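Local coordinates for vacuolar-sorting protein BRO1 (Saccharomyces cerevisiae, PDB 1ZB1) that sorts cargo proteins into intralumenal vesicles of multivesicular bodies and recruits the DOA4 deubiquitinase to endosomes, its Bro1 domain being the part present here, at residues K74-L79 against P347-I352; N220-C225 against T246-K251; L252-S257 against E299-D304. All coordinates share one frame; numbering follows the deposited sequence.

Contact 1. Residues K74-L79 against P347-I352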
loop_
_atom_site.group_PDB
_atom_site.type_symbol
_atom_site.label_atom_id
_atom_site.label_comp_id
_atom_site.label_asym_id
_atom_site.label_seq_id
_atom_site.Cartn_x
_atom_site.Cartn_y
_atom_site.Cartn_z
ATOM N N LYS A 74 2.363 -1.790 -19.229
ATOM C CA LYS A 74 2.784 -1.647 -20.621
ATOM C C LYS A 74 2.649 -0.198 -21.089
ATOM O O LYS A 74 3.515 0.326 -21.810
ATOM C CB LYS A 74 1.960 -2.575 -21.527
ATOM C CG LYS A 74 2.288 -4.051 -21.313
ATOM C CD LYS A 74 1.542 -4.969 -22.278
ATOM C CE LYS A 74 2.049 -6.410 -22.135
ATOM N NZ LYS A 74 1.305 -7.392 -22.972
ATOM N N TYR A 75 1.570 0.458 -20.680
ATOM C CA TYR A 75 1.374 1.851 -21.069
ATOM C C TYR A 75 2.432 2.735 -20.393
ATOM O O TYR A 75 2.936 3.669 -21.009
ATOM C CB TYR A 75 -0.040 2.332 -20.707
ATOM C CG TYR A 75 -0.347 3.735 -21.207
ATOM C CD1 TYR A 75 -0.207 4.056 -22.557
ATOM C CD2 TYR A 75 -0.734 4.748 -20.323
ATOM C CE1 TYR A 75 -0.433 5.356 -23.019
ATOM C CE2 TYR A 75 -0.971 6.055 -20.779
ATOM C CZ TYR A 75 -0.812 6.347 -22.125
ATOM O OH TYR A 75 -0.993 7.630 -22.586
ATOM N N TYR A 76 2.768 2.450 -19.133
ATOM C CA TYR A 76 3.792 3.248 -18.446
ATOM C C TYR A 76 5.114 3.081 -19.199
ATOM O O TYR A 76 5.850 4.057 -19.408
ATOM C CB TYR A 76 3.981 2.798 -16.988
ATOM C CG TYR A 76 4.812 3.772 -16.151
ATOM C CD1 TYR A 76 4.197 4.765 -15.388
ATOM C CD2 TYR A 76 6.208 3.720 -16.157
ATOM C CE1 TYR A 76 4.949 5.689 -14.648
ATOM C CE2 TYR A 76 6.977 4.640 -15.425
ATOM C CZ TYR A 76 6.341 5.620 -14.672
ATOM O OH TYR A 76 7.088 6.525 -13.939
ATOM N N SER A 77 5.412 1.852 -19.618
ATOM C CA SER A 77 6.649 1.596 -20.357
ATOM C C SER A 77 6.708 2.484 -21.591
ATOM O O SER A 77 7.750 3.062 -21.893
ATOM C CB SER A 77 6.759 0.124 -20.780
ATOM O OG SER A 77 6.934 -0.716 -19.650
ATOM N N PHE A 78 5.590 2.591 -22.303
ATOM C CA PHE A 78 5.527 3.428 -23.499
ATOM C C PHE A 78 5.909 4.857 -23.136
ATOM O O PHE A 78 6.689 5.507 -23.832
ATOM C CB PHE A 78 4.110 3.442 -24.081
ATOM C CG PHE A 78 3.911 4.500 -25.135
ATOM C CD1 PHE A 78 4.323 4.282 -26.445
ATOM C CD2 PHE A 78 3.385 5.745 -24.796
ATOM C CE1 PHE A 78 4.216 5.290 -27.410
ATOM C CE2 PHE A 78 3.276 6.756 -25.754
ATOM C CZ PHE A 78 3.694 6.527 -27.061
ATOM N N LEU A 79 5.325 5.337 -22.042
ATOM C CA LEU A 79 5.564 6.693 -21.543
ATOM C C LEU A 79 7.005 6.923 -21.110
ATOM O O LEU A 79 7.571 7.989 -21.364
ATOM C CB LEU A 79 4.658 6.971 -20.342
ATOM C CG LEU A 79 3.315 7.698 -20.439
ATOM C CD1 LEU A 79 2.804 7.821 -21.865
ATOM C CD2 LEU A 79 2.344 6.970 -19.544
ATOM N N PRO A 347 10.946 -4.265 -3.402
ATOM C CA PRO A 347 11.807 -4.200 -4.583
ATOM C C PRO A 347 11.730 -2.767 -5.097
ATOM O O PRO A 347 10.896 -1.992 -4.633
ATOM C CB PRO A 347 11.151 -5.197 -5.523
ATOM C CG PRO A 347 9.700 -4.975 -5.242
ATOM C CD PRO A 347 9.657 -4.901 -3.729
ATOM N N THR A 348 12.592 -2.388 -6.029
ATOM C CA THR A 348 12.519 -1.022 -6.547
ATOM C C THR A 348 11.433 -0.958 -7.619
ATOM O O THR A 348 11.099 -1.978 -8.218
ATOM C CB THR A 348 13.854 -0.581 -7.181
ATOM O OG1 THR A 348 14.236 -1.525 -8.187
ATOM C CG2 THR A 348 14.949 -0.481 -6.121
ATOM N N TRP A 349 10.864 0.228 -7.837
ATOM C CA TRP A 349 9.846 0.402 -8.877
ATOM C C TRP A 349 10.529 0.044 -10.190
ATOM O O TRP A 349 9.927 -0.567 -11.071
ATOM C CB TRP A 349 9.350 1.859 -8.931
ATOM C CG TRP A 349 8.703 2.268 -10.259
ATOM C CD1 TRP A 349 9.048 3.338 -11.041
ATOM C CD2 TRP A 349 7.627 1.604 -10.948
ATOM N NE1 TRP A 349 8.260 3.381 -12.175
ATOM C CE2 TRP A 349 7.381 2.330 -12.141
ATOM C CE3 TRP A 349 6.849 0.465 -10.676
ATOM C CZ2 TRP A 349 6.390 1.956 -13.061
ATOM C CZ3 TRP A 349 5.860 0.093 -11.597
ATOM C CH2 TRP A 349 5.644 0.837 -12.771
ATOM N N GLU A 350 11.801 0.426 -10.300
ATOM C CA GLU A 350 12.595 0.148 -11.493
ATOM C C GLU A 350 12.598 -1.342 -11.845
ATOM O O GLU A 350 12.478 -1.710 -13.015
ATOM C CB GLU A 350 14.040 0.629 -11.302
ATOM C CG GLU A 350 14.224 2.149 -11.261
ATOM C CD GLU A 350 13.911 2.770 -9.901
ATOM O OE1 GLU A 350 14.231 3.965 -9.713
ATOM O OE2 GLU A 350 13.350 2.078 -9.024
ATOM N N LYS A 351 12.735 -2.192 -10.830
ATOM C CA LYS A 351 12.749 -3.637 -11.037
ATOM C C LYS A 351 11.365 -4.196 -11.366
ATOM O O LYS A 351 11.245 -5.199 -12.066
ATOM C CB LYS A 351 13.318 -4.343 -9.801
ATOM C CG LYS A 351 14.793 -4.048 -9.561
ATOM C CD LYS A 351 15.339 -4.828 -8.373
ATOM C CE LYS A 351 16.817 -4.524 -8.139
ATOM N NZ LYS A 351 17.393 -5.348 -7.037
ATOM N N ILE A 352 10.319 -3.556 -10.851
ATOM C CA ILE A 352 8.957 -4.001 -11.129
ATOM C C ILE A 352 8.618 -3.689 -12.590
ATOM O O ILE A 352 7.993 -4.491 -13.284
ATOM C CB ILE A 352 7.937 -3.281 -10.209
ATOM C CG1 ILE A 352 8.030 -3.836 -8.782
ATOM C CG2 ILE A 352 6.525 -3.439 -10.763
ATOM C CD1 ILE A 352 7.195 -3.067 -7.761
HETATM O O HOH W 1 9.755 5.945 -13.857
#

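Contact 2. Residues N220-C225 against T246-K251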
loop_
_atom_site.group_PDB
_atom_site.type_symbol
_atom_site.label_atom_id
_atom_site.label_comp_id
_atom_site.label_asym_id
_atom_site.label_seq_id
_atom_site.Cartn_x
_atom_site.Cartn_y
_atom_site.Cartn_z
ATOM N N ASN A 220 4.578 -0.918 15.148
ATOM C CA ASN A 220 5.385 0.240 14.767
ATOM C C ASN A 220 4.986 0.799 13.396
ATOM O O ASN A 220 4.952 2.011 13.200
ATOM C CB ASN A 220 6.880 -0.108 14.765
ATOM C CG ASN A 220 7.404 -0.478 16.152
ATOM O OD1 ASN A 220 6.868 -0.039 17.174
ATOM N ND2 ASN A 220 8.466 -1.274 16.188
ATOM N N LEU A 221 4.691 -0.086 12.452
ATOM C CA LEU A 221 4.287 0.337 11.118
ATOM C C LEU A 221 2.967 1.120 11.141
ATOM O O LEU A 221 2.845 2.171 10.505
ATOM C CB LEU A 221 4.169 -0.884 10.203
ATOM C CG LEU A 221 5.363 -1.251 9.307
ATOM C CD1 LEU A 221 6.643 -0.588 9.788
ATOM C CD2 LEU A 221 5.505 -2.767 9.265
ATOM N N PHE A 222 1.973 0.616 11.861
ATOM C CA PHE A 222 0.703 1.330 11.931
ATOM C C PHE A 222 0.880 2.625 12.731
ATOM O O PHE A 222 0.124 3.578 12.557
ATOM C CB PHE A 222 -0.385 0.434 12.531
ATOM C CG PHE A 222 -1.003 -0.504 11.527
ATOM C CD1 PHE A 222 -1.816 -0.010 10.505
ATOM C CD2 PHE A 222 -0.746 -1.873 11.577
ATOM C CE1 PHE A 222 -2.364 -0.867 9.543
ATOM C CE2 PHE A 222 -1.287 -2.739 10.624
ATOM C CZ PHE A 222 -2.099 -2.235 9.603
ATOM N N GLN A 223 1.900 2.656 13.586
ATOM C CA GLN A 223 2.211 3.840 14.389
ATOM C C GLN A 223 2.563 4.996 13.438
ATOM O O GLN A 223 2.254 6.154 13.708
ATOM C CB GLN A 223 3.398 3.538 15.313
ATOM C CG GLN A 223 3.832 4.675 16.232
ATOM C CD GLN A 223 2.770 5.059 17.241
ATOM O OE1 GLN A 223 1.879 5.857 16.949
ATOM N NE2 GLN A 223 2.851 4.478 18.434
ATOM N N LYS A 224 3.209 4.667 12.322
ATOM C CA LYS A 224 3.592 5.666 11.321
ATOM C C LYS A 224 2.367 6.320 10.690
ATOM O O LYS A 224 2.339 7.535 10.486
ATOM C CB LYS A 224 4.421 5.030 10.204
ATOM C CG LYS A 224 5.827 4.603 10.571
ATOM C CD LYS A 224 6.522 4.058 9.321
ATOM C CE LYS A 224 7.946 3.593 9.595
ATOM N NZ LYS A 224 8.546 2.986 8.363
ATOM N N CYS A 225 1.370 5.502 10.360
ATOM C CA CYS A 225 0.133 5.980 9.749
ATOM C C CYS A 225 -0.646 6.798 10.774
ATOM O O CYS A 225 -1.229 7.838 10.455
ATOM C CB CYS A 225 -0.721 4.794 9.281
ATOM S SG CYS A 225 0.095 3.680 8.086
ATOM N N THR A 246 -9.681 5.455 12.740
ATOM C CA THR A 246 -9.983 4.650 13.917
ATOM C C THR A 246 -9.421 3.234 13.838
ATOM O O THR A 246 -8.980 2.681 14.842
ATOM C CB THR A 246 -11.506 4.581 14.174
ATOM O OG1 THR A 246 -12.158 3.936 13.073
ATOM C CG2 THR A 246 -12.074 5.984 14.327
ATOM N N THR A 247 -9.422 2.653 12.644
ATOM C CA THR A 247 -8.911 1.296 12.472
ATOM C C THR A 247 -7.388 1.211 12.616
ATOM O O THR A 247 -6.857 0.225 13.127
ATOM C CB THR A 247 -9.359 0.731 11.113
ATOM O OG1 THR A 247 -10.784 0.587 11.123
ATOM C CG2 THR A 247 -8.722 -0.624 10.844
ATOM N N VAL A 248 -6.686 2.248 12.173
ATOM C CA VAL A 248 -5.236 2.280 12.284
ATOM C C VAL A 248 -4.867 2.342 13.768
ATOM O O VAL A 248 -3.957 1.647 14.232
ATOM C CB VAL A 248 -4.654 3.510 11.537
ATOM C CG1 VAL A 248 -3.214 3.759 11.967
ATOM C CG2 VAL A 248 -4.713 3.273 10.028
ATOM N N THR A 249 -5.587 3.169 14.516
ATOM C CA THR A 249 -5.331 3.309 15.945
ATOM C C THR A 249 -5.618 2.000 16.683
ATOM O O THR A 249 -4.870 1.605 17.573
ATOM C CB THR A 249 -6.191 4.438 16.554
ATOM O OG1 THR A 249 -5.834 5.684 15.941
ATOM C CG2 THR A 249 -5.962 4.533 18.059
ATOM N N CYS A 250 -6.695 1.329 16.307
ATOM C CA CYS A 250 -7.045 0.068 16.943
ATOM C C CYS A 250 -5.927 -0.955 16.704
ATOM O O CYS A 250 -5.433 -1.591 17.645
ATOM C CB CYS A 250 -8.363 -0.455 16.377
ATOM S SG CYS A 250 -8.976 -1.949 17.189
ATOM N N LYS A 251 -5.522 -1.094 15.445
ATOM C CA LYS A 251 -4.470 -2.038 15.083
ATOM C C LYS A 251 -3.149 -1.794 15.809
ATOM O O LYS A 251 -2.502 -2.747 16.254
ATOM C CB LYS A 251 -4.241 -2.038 13.561
ATOM C CG LYS A 251 -5.370 -2.698 12.760
ATOM C CD LYS A 251 -5.008 -2.877 11.282
ATOM C CE LYS A 251 -6.082 -3.676 10.534
ATOM N NZ LYS A 251 -5.787 -3.837 9.077
#

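Contact 3. Residues L252-S257 against E299-D304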
loop_
_atom_site.group_PDB
_atom_site.type_symbol
_atom_site.label_atom_id
_atom_site.label_comp_id
_atom_site.label_asym_id
_atom_site.label_seq_id
_atom_site.Cartn_x
_atom_site.Cartn_y
_atom_site.Cartn_z
ATOM N N LEU A 252 -2.746 -0.538 15.956
ATOM C CA LEU A 252 -1.482 -0.268 16.635
ATOM C C LEU A 252 -1.500 -0.775 18.080
ATOM O O LEU A 252 -0.538 -1.397 18.527
ATOM C CB LEU A 252 -1.138 1.222 16.572
ATOM C CG LEU A 252 -1.651 2.253 17.568
ATOM C CD1 LEU A 252 -0.888 2.139 18.883
ATOM C CD2 LEU A 252 -1.432 3.647 16.972
ATOM N N HIS A 253 -2.587 -0.525 18.807
ATOM C CA HIS A 253 -2.679 -1.012 20.182
ATOM C C HIS A 253 -2.858 -2.528 20.203
ATOM O O HIS A 253 -2.256 -3.217 21.020
ATOM C CB HIS A 253 -3.855 -0.366 20.922
ATOM C CG HIS A 253 -3.650 1.081 21.237
ATOM N ND1 HIS A 253 -2.631 1.526 22.051
ATOM C CD2 HIS A 253 -4.333 2.183 20.849
ATOM C CE1 HIS A 253 -2.694 2.841 22.149
ATOM N NE2 HIS A 253 -3.718 3.265 21.430
ATOM N N PHE A 254 -3.685 -3.049 19.302
ATOM C CA PHE A 254 -3.928 -4.489 19.263
ATOM C C PHE A 254 -2.671 -5.315 19.002
ATOM O O PHE A 254 -2.459 -6.356 19.633
ATOM C CB PHE A 254 -4.964 -4.846 18.202
ATOM C CG PHE A 254 -5.262 -6.316 18.131
ATOM C CD1 PHE A 254 -5.985 -6.938 19.142
ATOM C CD2 PHE A 254 -4.790 -7.088 17.073
ATOM C CE1 PHE A 254 -6.235 -8.308 19.104
ATOM C CE2 PHE A 254 -5.033 -8.458 17.022
ATOM C CZ PHE A 254 -5.758 -9.071 18.042
ATOM N N TYR A 255 -1.840 -4.870 18.065
ATOM C CA TYR A 255 -0.633 -5.619 17.768
ATOM C C TYR A 255 0.424 -5.439 18.850
ATOM O O TYR A 255 1.240 -6.329 19.082
ATOM C CB TYR A 255 -0.132 -5.264 16.361
ATOM C CG TYR A 255 -0.977 -5.974 15.321
ATOM C CD1 TYR A 255 -0.980 -7.367 15.246
ATOM C CD2 TYR A 255 -1.843 -5.271 14.480
ATOM C CE1 TYR A 255 -1.829 -8.046 14.371
ATOM C CE2 TYR A 255 -2.696 -5.945 13.599
ATOM C CZ TYR A 255 -2.684 -7.330 13.554
ATOM O OH TYR A 255 -3.539 -8.011 12.713
ATOM N N LYS A 256 0.391 -4.305 19.536
ATOM C CA LYS A 256 1.329 -4.089 20.630
ATOM C C LYS A 256 0.944 -5.094 21.725
ATOM O O LYS A 256 1.805 -5.695 22.370
ATOM C CB LYS A 256 1.210 -2.663 21.169
ATOM C CG LYS A 256 2.036 -2.415 22.415
ATOM C CD LYS A 256 3.141 -1.407 22.172
ATOM C CE LYS A 256 2.586 -0.032 21.825
ATOM N NZ LYS A 256 3.683 0.967 21.696
ATOM N N SER A 257 -0.359 -5.275 21.917
ATOM C CA SER A 257 -0.878 -6.213 22.910
ATOM C C SER A 257 -0.477 -7.642 22.558
ATOM O O SER A 257 -0.008 -8.395 23.414
ATOM C CB SER A 257 -2.407 -6.131 22.979
ATOM O OG SER A 257 -2.938 -7.169 23.793
ATOM N N GLU A 299 -16.084 -7.693 13.607
ATOM C CA GLU A 299 -16.375 -8.930 12.888
ATOM C C GLU A 299 -15.129 -9.603 12.321
ATOM O O GLU A 299 -15.217 -10.673 11.717
ATOM C CB GLU A 299 -17.364 -8.664 11.753
ATOM C CG GLU A 299 -18.762 -8.302 12.228
ATOM C CD GLU A 299 -19.733 -8.138 11.080
ATOM O OE1 GLU A 299 -19.867 -9.086 10.277
ATOM O OE2 GLU A 299 -20.363 -7.062 10.979
ATOM N N PHE A 300 -13.970 -8.982 12.525
ATOM C CA PHE A 300 -12.713 -9.525 12.015
ATOM C C PHE A 300 -11.796 -10.042 13.122
ATOM O O PHE A 300 -11.016 -10.970 12.907
ATOM C CB PHE A 300 -11.988 -8.461 11.184
ATOM C CG PHE A 300 -12.770 -7.997 9.982
ATOM C CD1 PHE A 300 -13.941 -7.254 10.138
ATOM C CD2 PHE A 300 -12.356 -8.329 8.695
ATOM C CE1 PHE A 300 -14.687 -6.854 9.029
ATOM C CE2 PHE A 300 -13.094 -7.934 7.578
ATOM C CZ PHE A 300 -14.262 -7.196 7.745
ATOM N N ILE A 301 -11.900 -9.440 14.304
ATOM C CA ILE A 301 -11.095 -9.830 15.459
ATOM C C ILE A 301 -11.988 -10.136 16.660
ATOM O O ILE A 301 -12.798 -9.301 17.063
ATOM C CB ILE A 301 -10.125 -8.698 15.868
ATOM C CG1 ILE A 301 -9.116 -8.443 14.748
ATOM C CG2 ILE A 301 -9.404 -9.066 17.165
ATOM C CD1 ILE A 301 -8.200 -7.266 15.023
ATOM N N ASP A 302 -11.827 -11.324 17.238
ATOM C CA ASP A 302 -12.624 -11.719 18.398
ATOM C C ASP A 302 -12.057 -11.068 19.661
ATOM O O ASP A 302 -11.427 -11.731 20.486
ATOM C CB ASP A 302 -12.603 -13.241 18.555
ATOM C CG ASP A 302 -13.638 -13.741 19.550
ATOM O OD1 ASP A 302 -13.822 -13.105 20.610
ATOM O OD2 ASP A 302 -14.264 -14.785 19.272
ATOM N N PHE A 303 -12.285 -9.766 19.807
ATOM C CA PHE A 303 -11.789 -9.013 20.954
ATOM C C PHE A 303 -12.130 -9.606 22.328
ATOM O O PHE A 303 -11.269 -9.670 23.207
ATOM C CB PHE A 303 -12.305 -7.573 20.882
ATOM C CG PHE A 303 -11.671 -6.755 19.791
ATOM C CD1 PHE A 303 -10.446 -6.132 19.997
ATOM C CD2 PHE A 303 -12.297 -6.613 18.558
ATOM C CE1 PHE A 303 -9.848 -5.371 18.985
ATOM C CE2 PHE A 303 -11.709 -5.856 17.539
ATOM C CZ PHE A 303 -10.481 -5.235 17.758
ATOM N N ASP A 304 -13.379 -10.026 22.517
ATOM C CA ASP A 304 -13.790 -10.592 23.800
ATOM C C ASP A 304 -13.126 -11.937 24.084
ATOM O O ASP A 304 -12.780 -12.232 25.227
ATOM C CB ASP A 304 -15.315 -10.740 23.866
ATOM C CG ASP A 304 -16.033 -9.399 23.819
ATOM O OD1 ASP A 304 -15.548 -8.440 24.458
ATOM O OD2 ASP A 304 -17.087 -9.306 23.151
#

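Contact 1. Residues K74-L79 against P347-I352
One face of the Tyr76 ring receives the edge of the Trp349 indole, whose CZ2 stands 3.5 Å above the phenol plane, displaced from the ring centre toward the rim. For the indole, Tyr76 CG lies at the edge, in its plane. The six-membered rings are 5.1 Å apart between centroids and their planes meet at 88°, which makes this a T-shaped pair with tryptophan as the edge and tyrosine as the face. The closest approaches are 3.6 Å, from Trp349 CZ2 to both Tyr76 CD2 and Tyr76 CE2.

With CB toward the other segment and CG trans to N (chi1 -168° in Tyr76, 159° in Trp349), both rings extend across, joining the middle of helix 65-86 to the N-terminal turn of helix 349-371. Water 1 sits in the plane of each ring, 2.7 Å from Tyr76 OH and, as the acceptor of a weak hydrogen bond, 3.4 Å from Trp349 NE1. Leu126 of helix 118-139 touches both aromatic side chains, and Tyr161 of helix 146-165 meets the indole. Just before the tryptophan in sequence, Thr348 N-caps helix 349-371: its OG1 accepts from Lys351 N at 3.1 Å.

With no direct hydrogen bond across the segments, the interaction is chiefly aromatic, and the edge C-H of Trp349 would point into the pi cloud of Tyr76. The water gives both buried polar groups a common partner, though its hold on the indole is slight.

Contact 2. Residues N220-C225 against T246-K251
Lys251 runs past Phe222 from CB to tip, its chain extended beyond CG. Its CB already lies over the face of the Phe222 ring, 4.0 Å from Phe222 CD2. Farther along, CD continues over the same face, 3.4 Å from Phe222 CZ; it is 3.8 Å from the ring centroid and 28° off the normal, the geometry of a CH-pi contact offset toward the rim. The ammonium NZ has passed the ring, and at 4.1 Å from Phe222 CZ it turns to Glu192, its salt-bridge partner on helix 176-198, and to the carbonyl oxygen of Tyr9. The buried lysine thus lays its methylenes on the aromatic face while its charge is answered beyond.

One turn earlier, Val248 CG1, anti to the backbone N (chi1 164°), reaches the opposing backbone, 3.4 Å from Phe222 O, and packs 3.8 Å from Cys225 CB.

The segment axes approach to 8.8 Å at an angle of 150° between their N-to-C directions, so the consecutive helices 208-230 and 242-269 form an antiparallel helical hairpin within the Bro1 domain. Helix 176-198 adjoins this pair, touching Phe222 through Glu192 and Cys225 through Ile185.

Contact 3. Residues L252-S257 against E299-D304
Phe254 meets Ile301 in the tight part of this contact, the two side chains approaching from opposite directions. Both branches of the isoleucine are used. Its CD1 lies over one face of the phenyl ring, 4.1 Å from the centroid and 18° off the normal, a CH-pi arrangement; its CG2 branch touches the far end of the ring, 3.7 Å from Phe254 CZ. A chi1 of -64° keeps Ile301 CG1 beside the backbone N and sends CG2 to the side opposite that nitrogen, a setting that turns both branches to the ring.

The packing is looser at Phe303. Its CE1 comes no closer than 4.2 Å to Phe254 CD1, and the rings, 5.9 Å apart between centroids with planes at 68°, form an oblique pair. Ile301 CG2 also lies over the centre of a Phe303 face, 3.8 Å above its plane, so this methyl bridges the two aromatics. Between these residues, Asp302 points its CB away from helix 242-269 and is exposed. It centres an inverse gamma turn and N-caps helix 303-322, its OD1 accepting from Gly305 N.

The contact therefore lays the connection entering helix 303-322 against helix 242-269. Met6, the first modelled residue, touches both Phe254 and Ile301, while helices 208-230 and 275-290 pack on other parts of segment 252-257.

From the N terminus, the chain passes through helix 65-86, the first half of contact 1, which stays unclosed until residues 347-352, 268 residues on from the end of 74-79, at the start of helix 349-371. Contacts 2 and 3 nest inside that loop. Contact 2 closes first, over the short connection between helices 208-230 and 242-269; contact 3 follows in series, joining the next residues of helix 242-269 to the loop before helix 303-322 and its first residues. Their centres are 12 Å apart and they touch, with Cys250 SG 3.7 Å from Phe303 CZ. Contact 1 lies across the chain's centre, about 30 and 37 Å from them between centres, tying early to late helices of the Bro1 domain.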